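PDB 4WJB: putative amidohydrolase/peptidase from Burkholderia cenocepacia, which probably hydrolyses carbon-nitrogen bonds other than peptide bonds, as a zinc-dependent member of the peptidase M20 family. Local coordinates for residues 89-94 and 129-134; 198-203 and 415-420. All coordinates share one frame; numbering follows the deposited sequence.

Interaction 1 of 2, residues 89-94 and 129-134; sequences APVMTG and TERPVD. With SO4 (sulfate ion), chain F; EDO (1,2-ethanediol), chain J.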
ATOM      1  N   ALA A  89      21.770  38.558  31.791  1.00 25.92           N
ATOM      2  CA  ALA A  89      21.184  37.635  30.827  1.00 25.63           C
ATOM      3  C   ALA A  89      19.679  37.547  31.049  1.00 22.98           C
ATOM      4  O   ALA A  89      19.220  37.398  32.183  1.00 23.89           O
ATOM      5  CB  ALA A  89      21.828  36.255  30.937  1.00 28.24           C
ATOM      6  N   PRO A  90      18.902  37.661  29.966  1.00 20.55           N
ATOM      7  CA  PRO A  90      17.448  37.721  30.101  1.00 19.47           C
ATOM      8  C   PRO A  90      16.798  36.362  30.313  1.00 19.02           C
ATOM      9  O   PRO A  90      17.370  35.319  29.970  1.00 19.15           O
ATOM     10  CB  PRO A  90      17.008  38.308  28.760  1.00 19.71           C
ATOM     11  CG  PRO A  90      18.026  37.781  27.803  1.00 19.65           C
ATOM     12  CD  PRO A  90      19.330  37.838  28.569  1.00 19.42           C
ATOM     13  N   VAL A  91      15.603  36.387  30.890  1.00 16.49           N
ATOM     14  CA  VAL A  91      14.695  35.260  30.802  1.00 18.28           C
ATOM     15  C   VAL A  91      13.810  35.510  29.590  1.00 18.70           C
ATOM     16  O   VAL A  91      13.261  36.602  29.438  1.00 18.72           O
ATOM     17  CB  VAL A  91      13.845  35.088  32.073  1.00 19.73           C
ATOM     18  CG1 VAL A  91      12.801  33.984  31.870  1.00 21.15           C
ATOM     19  CG2 VAL A  91      14.744  34.759  33.256  1.00 18.26           C
ATOM     20  N   MET A  92      13.691  34.513  28.720  1.00 17.35           N
ATOM     21  CA  MET A  92      12.959  34.674  27.468  1.00 16.38           C
ATOM     22  C   MET A  92      11.751  33.748  27.434  1.00 17.71           C
ATOM     23  O   MET A  92      11.807  32.627  27.927  1.00 18.87           O
ATOM     24  CB  MET A  92      13.874  34.400  26.264  1.00 17.06           C
ATOM     25  CG  MET A  92      13.181  34.511  24.896  1.00 16.62           C
ATOM     26  SD  MET A  92      14.318  34.503  23.481  1.00 20.41           S
ATOM     27  CE  MET A  92      15.171  32.942  23.729  1.00 16.29           C
ATOM     28  N   THR A  93      10.652  34.232  26.869  1.00 14.52           N
ATOM     29  CA  THR A  93       9.482  33.394  26.675  1.00 18.45           C
ATOM     30  C   THR A  93       8.758  33.831  25.417  1.00 19.74           C
ATOM     31  O   THR A  93       8.834  34.986  25.018  1.00 20.06           O
ATOM     32  CB  THR A  93       8.523  33.440  27.887  1.00 21.23           C
ATOM     33  OG1 THR A  93       7.497  32.454  27.723  1.00 25.03           O
ATOM     34  CG2 THR A  93       7.888  34.816  28.043  1.00 19.08           C
ATOM     35  N   GLY A  94       8.074  32.900  24.770  1.00 20.54           N
ATOM     36  CA  GLY A  94       7.349  33.244  23.569  1.00 18.81           C
ATOM     37  C   GLY A  94       7.223  32.060  22.643  1.00 19.94           C
ATOM     38  O   GLY A  94       7.526  30.923  23.014  1.00 19.37           O
ATOM     39  N   THR A 129      12.007  42.759  38.591  1.00 29.41           N
ATOM     40  CA  THR A 129      12.788  41.527  38.508  1.00 27.02           C
ATOM     41  C   THR A 129      14.275  41.839  38.393  1.00 27.62           C
ATOM     42  O   THR A 129      14.656  42.916  37.926  1.00 26.89           O
ATOM     43  CB  THR A 129      12.358  40.660  37.311  1.00 23.97           C
ATOM     44  OG1 THR A 129      12.607  41.364  36.088  1.00 21.90           O
ATOM     45  CG2 THR A 129      10.879  40.321  37.408  1.00 23.53           C
ATOM     46  N   GLU A 130      15.113  40.906  38.836  1.00 27.11           N
ATOM     47  CA  GLU A 130      16.557  41.087  38.726  1.00 30.09           C
ATOM     48  C   GLU A 130      16.974  41.141  37.267  1.00 27.99           C
ATOM     49  O   GLU A 130      17.760  41.999  36.859  1.00 29.07           O
ATOM     50  CB  GLU A 130      17.312  39.963  39.439  1.00 33.48           C
ATOM     51  CG  GLU A 130      17.393  40.138  40.934  1.00 39.14           C
ATOM     52  CD  GLU A 130      17.982  41.482  41.320  1.00 40.75           C
ATOM     53  OE1 GLU A 130      17.279  42.260  41.997  1.00 42.65           O
ATOM     54  OE2 GLU A 130      19.140  41.762  40.938  1.00 38.94           O
ATOM     55  N   ARG A 131      16.421  40.217  36.491  1.00 25.79           N
ATOM     56  CA  ARG A 131      16.751  40.060  35.084  1.00 25.30           C
ATOM     57  C   ARG A 131      15.673  40.630  34.196  1.00 23.77           C
ATOM     58  O   ARG A 131      14.492  40.545  34.520  1.00 25.66           O
ATOM     59  CB  ARG A 131      16.944  38.579  34.745  1.00 24.23           C
ATOM     60  CG  ARG A 131      18.062  37.959  35.514  1.00 27.44           C
ATOM     61  CD  ARG A 131      18.127  36.465  35.345  1.00 28.60           C
ATOM     62  NE  ARG A 131      19.244  35.968  36.132  1.00 31.76           N
ATOM     63  CZ  ARG A 131      20.506  36.012  35.731  1.00 34.29           C
ATOM     64  NH1 ARG A 131      20.808  36.508  34.534  1.00 33.30           N
ATOM     65  NH2 ARG A 131      21.469  35.550  36.517  1.00 37.23           N
ATOM     66  N   PRO A 132      16.076  41.201  33.056  1.00 23.17           N
ATOM     67  CA  PRO A 132      15.087  41.583  32.052  1.00 23.95           C
ATOM     68  C   PRO A 132      14.360  40.350  31.527  1.00 21.39           C
ATOM     69  O   PRO A 132      14.931  39.259  31.510  1.00 19.82           O
ATOM     70  CB  PRO A 132      15.932  42.234  30.951  1.00 24.57           C
ATOM     71  CG  PRO A 132      17.277  41.614  31.105  1.00 26.33           C
ATOM     72  CD  PRO A 132      17.454  41.432  32.590  1.00 26.83           C
ATOM     73  N   VAL A 133      13.110  40.530  31.121  1.00 20.89           N
ATOM     74  CA  VAL A 133      12.324  39.467  30.511  1.00 20.40           C
ATOM     75  C   VAL A 133      12.046  39.790  29.046  1.00 19.58           C
ATOM     76  O   VAL A 133      11.515  40.854  28.740  1.00 18.46           O
ATOM     77  CB  VAL A 133      10.986  39.269  31.258  1.00 20.65           C
ATOM     78  CG1 VAL A 133      10.152  38.178  30.591  1.00 20.34           C
ATOM     79  CG2 VAL A 133      11.240  38.956  32.723  1.00 21.69           C
ATOM     80  N   ASP A 134      12.417  38.883  28.142  1.00 17.99           N
ATOM     81  CA  ASP A 134      12.119  39.048  26.721  1.00 16.77           C
ATOM     82  C   ASP A 134      10.901  38.222  26.336  1.00 16.29           C
ATOM     83  O   ASP A 134      10.848  37.044  26.643  1.00 17.00           O
ATOM     84  CB  ASP A 134      13.302  38.612  25.848  1.00 18.60           C
ATOM     85  CG  ASP A 134      14.410  39.639  25.796  1.00 19.72           C
ATOM     86  OD1 ASP A 134      14.127  40.842  25.977  1.00 21.19           O
ATOM     87  OD2 ASP A 134      15.571  39.234  25.569  1.00 19.68           O
TER
HETATM   88  S   SO4 F 502      24.242  37.202  34.846  1.00 39.15           S
HETATM   89  O1  SO4 F 502      24.470  35.760  34.868  1.00 38.68           O
HETATM   90  O2  SO4 F 502      24.262  37.675  33.467  1.00 36.11           O
HETATM   91  O3  SO4 F 502      22.956  37.513  35.455  1.00 40.74           O
HETATM   92  O4  SO4 F 502      25.272  37.892  35.620  1.00 43.25           O
HETATM   93  C1  EDO J 506      11.030  29.977  24.297  1.00 36.33           C
HETATM   94  O1  EDO J 506      11.424  31.320  24.014  1.00 34.23           O
HETATM   95  C2  EDO J 506      11.099  29.177  23.004  1.00 36.63           C
HETATM   96  O2  EDO J 506      10.200  29.751  22.052  1.00 36.20           O

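Interaction 2 of 2, residues 198-203 and 415-420; sequences AAYELH and RAVLQS. With ZN (zinc ion), chain E; EDO (1,2-ethanediol), chain J; EDO (1,2-ethanediol), chain K.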
ATOM      1  N   ALA A 198      17.455  31.788  30.887  1.00 23.75           N
ATOM      2  CA  ALA A 198      16.540  30.665  30.760  1.00 22.19           C
ATOM      3  C   ALA A 198      15.485  30.998  29.722  1.00 21.90           C
ATOM      4  O   ALA A 198      15.230  32.174  29.439  1.00 20.84           O
ATOM      5  CB  ALA A 198      15.889  30.331  32.100  1.00 23.06           C
ATOM      6  N   ALA A 199      14.882  29.962  29.147  1.00 19.57           N
ATOM      7  CA  ALA A 199      13.820  30.153  28.174  1.00 19.94           C
ATOM      8  C   ALA A 199      12.650  29.232  28.481  1.00 18.66           C
ATOM      9  O   ALA A 199      12.838  28.090  28.890  1.00 18.25           O
ATOM     10  CB  ALA A 199      14.333  29.914  26.762  1.00 20.24           C
ATOM     11  N   TYR A 200      11.443  29.747  28.288  1.00 19.11           N
ATOM     12  CA  TYR A 200      10.228  28.972  28.491  1.00 18.46           C
ATOM     13  C   TYR A 200       9.262  29.193  27.344  1.00 16.48           C
ATOM     14  O   TYR A 200       9.032  30.329  26.958  1.00 16.87           O
ATOM     15  CB  TYR A 200       9.553  29.362  29.802  1.00 18.80           C
ATOM     16  CG  TYR A 200      10.366  29.057  31.030  1.00 20.06           C
ATOM     17  CD1 TYR A 200      10.356  27.788  31.589  1.00 19.62           C
ATOM     18  CD2 TYR A 200      11.135  30.041  31.640  1.00 20.32           C
ATOM     19  CE1 TYR A 200      11.097  27.500  32.720  1.00 23.68           C
ATOM     20  CE2 TYR A 200      11.877  29.763  32.773  1.00 18.12           C
ATOM     21  CZ  TYR A 200      11.855  28.499  33.307  1.00 22.10           C
ATOM     22  OH  TYR A 200      12.596  28.222  34.429  1.00 23.33           O
ATOM     23  N   GLU A 201       8.692  28.117  26.808  1.00 15.92           N
ATOM     24  CA  GLU A 201       7.648  28.248  25.795  1.00 16.07           C
ATOM     25  C   GLU A 201       6.360  27.569  26.251  1.00 17.21           C
ATOM     26  O   GLU A 201       6.342  26.383  26.578  1.00 21.26           O
ATOM     27  CB  GLU A 201       8.097  27.668  24.443  1.00 15.51           C
ATOM     28  CG  GLU A 201       7.018  27.778  23.365  1.00 17.57           C
ATOM     29  CD  GLU A 201       7.527  27.495  21.958  1.00 22.80           C
ATOM     30  OE1 GLU A 201       6.708  27.528  21.013  1.00 24.19           O
ATOM     31  OE2 GLU A 201       8.736  27.246  21.793  1.00 22.72           O
ATOM     32  N   LEU A 202       5.285  28.345  26.271  1.00 16.80           N
ATOM     33  CA  LEU A 202       3.950  27.850  26.574  1.00 18.50           C
ATOM     34  C   LEU A 202       3.257  27.452  25.270  1.00 15.70           C
ATOM     35  O   LEU A 202       3.263  28.226  24.325  1.00 15.58           O
ATOM     36  CB  LEU A 202       3.163  28.935  27.318  1.00 18.36           C
ATOM     37  CG  LEU A 202       1.677  28.747  27.598  1.00 18.73           C
ATOM     38  CD1 LEU A 202       1.443  27.564  28.526  1.00 17.50           C
ATOM     39  CD2 LEU A 202       1.103  30.030  28.187  1.00 16.23           C
ATOM     40  N   HIS A 203       2.682  26.251  25.205  1.00 16.66           N
ATOM     41  CA  HIS A 203       2.112  25.751  23.950  1.00 18.82           C
ATOM     42  C   HIS A 203       1.021  24.716  24.236  1.00 21.77           C
ATOM     43  O   HIS A 203       1.080  23.994  25.233  1.00 21.75           O
ATOM     44  CB  HIS A 203       3.221  25.138  23.066  1.00 19.09           C
ATOM     45  CG  HIS A 203       2.920  25.131  21.591  1.00 19.56           C
ATOM     46  ND1 HIS A 203       2.039  24.240  21.010  1.00 21.28           N
ATOM     47  CD2 HIS A 203       3.420  25.876  20.573  1.00 18.51           C
ATOM     48  CE1 HIS A 203       1.992  24.454  19.706  1.00 19.63           C
ATOM     49  NE2 HIS A 203       2.821  25.441  19.412  1.00 19.18           N
ATOM     50  N   ARG A 415       4.663  32.262  36.918  1.00 22.03           N
ATOM     51  CA  ARG A 415       5.446  31.888  38.094  1.00 30.89           C
ATOM     52  C   ARG A 415       6.825  31.363  37.731  1.00 27.47           C
ATOM     53  O   ARG A 415       7.796  31.634  38.427  1.00 24.88           O
ATOM     54  CB  ARG A 415       4.693  30.851  38.929  1.00 39.20           C
ATOM     55  CG  ARG A 415       3.345  31.343  39.406  1.00 42.94           C
ATOM     56  CD  ARG A 415       3.447  31.967  40.792  1.00 47.13           C
ATOM     57  NE  ARG A 415       3.119  30.987  41.827  1.00 49.42           N
ATOM     58  CZ  ARG A 415       2.045  31.051  42.611  1.00 50.32           C
ATOM     59  NH1 ARG A 415       1.828  30.099  43.504  1.00 53.79           N
ATOM     60  NH2 ARG A 415       1.189  32.066  42.514  1.00 48.46           N
ATOM     61  N   ALA A 416       6.902  30.593  36.648  1.00 27.34           N
ATOM     62  CA  ALA A 416       8.178  30.085  36.158  1.00 26.80           C
ATOM     63  C   ALA A 416       9.109  31.226  35.743  1.00 25.43           C
ATOM     64  O   ALA A 416      10.277  31.264  36.138  1.00 22.74           O
ATOM     65  CB  ALA A 416       7.955  29.130  34.989  1.00 24.53           C
ATOM     66  N   VAL A 417       8.584  32.142  34.934  1.00 21.80           N
ATOM     67  CA  VAL A 417       9.362  33.275  34.444  1.00 22.33           C
ATOM     68  C   VAL A 417       9.797  34.146  35.607  1.00 23.77           C
ATOM     69  O   VAL A 417      10.953  34.574  35.686  1.00 26.54           O
ATOM     70  CB  VAL A 417       8.565  34.118  33.430  1.00 23.40           C
ATOM     71  CG1 VAL A 417       9.231  35.478  33.212  1.00 25.93           C
ATOM     72  CG2 VAL A 417       8.420  33.360  32.120  1.00 24.86           C
ATOM     73  N   LEU A 418       8.865  34.389  36.522  1.00 24.78           N
ATOM     74  CA  LEU A 418       9.147  35.194  37.699  1.00 27.32           C
ATOM     75  C   LEU A 418      10.287  34.591  38.519  1.00 30.04           C
ATOM     76  O   LEU A 418      11.233  35.290  38.863  1.00 29.06           O
ATOM     77  CB  LEU A 418       7.899  35.338  38.563  1.00 29.97           C
ATOM     78  CG  LEU A 418       8.088  36.193  39.815  1.00 30.74           C
ATOM     79  CD1 LEU A 418       8.638  37.564  39.441  1.00 31.02           C
ATOM     80  CD2 LEU A 418       6.784  36.319  40.581  1.00 31.84           C
ATOM     81  N   GLN A 419      10.208  33.293  38.810  1.00 29.33           N
ATOM     82  CA  GLN A 419      11.243  32.640  39.612  1.00 30.99           C
ATOM     83  C   GLN A 419      12.624  32.745  38.958  1.00 30.81           C
ATOM     84  O   GLN A 419      13.611  33.063  39.622  1.00 31.22           O
ATOM     85  CB  GLN A 419      10.900  31.167  39.857  1.00 30.88           C
ATOM     86  CG  GLN A 419      11.973  30.427  40.640  1.00 35.72           C
ATOM     87  CD  GLN A 419      11.625  28.978  40.905  1.00 40.73           C
ATOM     88  OE1 GLN A 419      10.458  28.591  40.881  1.00 43.01           O
ATOM     89  NE2 GLN A 419      12.644  28.164  41.152  1.00 43.36           N
ATOM     90  N   SER A 420      12.689  32.485  37.654  1.00 29.73           N
ATOM     91  CA  SER A 420      13.966  32.476  36.947  1.00 32.60           C
ATOM     92  C   SER A 420      14.537  33.880  36.770  1.00 30.92           C
ATOM     93  O   SER A 420      15.755  34.055  36.739  1.00 28.81           O
ATOM     94  CB  SER A 420      13.814  31.798  35.585  1.00 39.01           C
ATOM     95  OG  SER A 420      12.856  32.469  34.791  1.00 44.29           O
TER
HETATM   96 ZN    ZN E 501       3.196  25.730  17.309  0.72 30.64          ZN
HETATM   97  C1  EDO J 506      11.030  29.977  24.297  1.00 36.33           C
HETATM   98  O1  EDO J 506      11.424  31.320  24.014  1.00 34.23           O
HETATM   99  C2  EDO J 506      11.099  29.177  23.004  1.00 36.63           C
HETATM  100  O2  EDO J 506      10.200  29.751  22.052  1.00 36.20           O
HETATM  101  C1  EDO K 507      17.432  28.314  35.810  1.00 43.48           C
HETATM  102  O1  EDO K 507      18.503  27.767  35.038  1.00 45.13           O
HETATM  103  C2  EDO K 507      16.108  27.971  35.139  1.00 43.33           C
HETATM  104  O2  EDO K 507      15.135  28.956  35.502  1.00 42.78           O
HETATM  105  O   HOH W   1       5.219  25.293  17.718  1.00 26.12           O

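Interaction 1 of 2, residues 89-94 and 129-134
Ala89 meets Arg131 just before the two strands begin to pair: NH1 of Arg131 donates to Ala89 O at 3.0 Å, in the carbonyl plane and on a lone pair, while the oxygen lies at the guanidinium edge. The arginine chain runs extended from CG to NE, its methylenes passing alongside that same carbonyl, and its NE is taken by the backbone O of Glu423. A sulfate ion, probably from the crystallisation liquor, accepts from Ala89 N. Pro90 follows, its ring against that of Pro132 (CB to CG 4.1 Å). Its CB also lies 3.6 Å from OD2 of Asp134, the two side chains meeting at a slant. This carboxylate is buried, and two arginines answer it: Arg80 at OD1 and Arg70 at OD2. From Val91 the pairing is parallel. Its N donates to Pro132 O at 3.0 Å. Its O receives Asp134 N at 2.8 Å, and the CA of Val133 adds a C-H...O contact to the same oxygen. Met92 stands on the same face of the sheet as Asp134, yet its end leads away and touches Phe78 and Trp138; its CA also approaches Asp134 O. Thr93 N completes the set by donating to that oxygen at 2.8 Å, while its OG1, anti to the backbone N (chi1 -172°), binds Tyr200 O. The principle is that of parallel pairing within a beta-alpha-beta unit: strands 91-96 and 133-138 lie side by side, joined through helix 109-124, with strand 77-81 beyond the second, strand 198-204 beyond the first, and helix 403-421 packed over Val91 and Val133.

Interaction 2 of 2, residues 198-203 and 415-420
Ala416 sets its methyl group squarely over the phenol of Tyr200, a CH-pi contact in which CB stands 4.2 Å from the ring centroid and only 11° off the normal. One tyrosine thus carries most of a contact that buries just 178 Å². Strand 198-203 and helix 415-420 run antiparallel, their axes 9.4 Å apart at closest approach. The ring gets there because CG lies anti to the carbonyl carbon (chi1 -64°), on a residue whose side chain leaves the strand toward the helix. Val417 approaches the same ring obliquely, its CG2 lying 4.3 Å from CD2 of Tyr200. Ser420 comes from the edge instead, where OG sits near the ring plane, 3.5 Å from CE2 of Tyr200. With OG between the backbone N and the carbonyl carbon (chi1 59°), the hydroxyl lies near the carbonyl oxygens of Ala416 and Val417, and its one proton has both within reach. The Tyr200 OH shares a hydrogen bond of 2.9 Å with O2 of an ethanediol probably acquired from the crystallisation liquor. Cys347 and Thr350 of helix 345-357 also touch the tyrosine. Toward the start of the strand, the methyl of Ala198 meets CB of Ser420 at 4.3 Å. Further along, the strand carries a metal ligand: NE2 of His203 binds the zinc ion at 2.2 Å, with His96, Asp107 and a water completing the observed ligands. A helix laid against a strand whose end supplies a metal ligand exemplifies the alpha/beta catalytic domain of the M20 peptidases.

Followed from the N terminus, the chain first closes a short loop at interaction 1, where 129-134 returns to 89-94 after helix 109-124. Interaction 2 opens only later, at 198-203, and closes a far longer loop when 415-420 arrives near the C terminus; the M20 dimerisation region falls within that excursion. The two loops are therefore in series, neither nesting nor crossing. In space they adjoin, their centres about 9 Å apart, because strands 91-96 and 198-204 are neighbours, probably hydrogen-bonded from Met92 N to Ala198 O (2.9 Å). Helix 403-421 spans both, so the last helix is tied to strands that lie much earlier in the sequence.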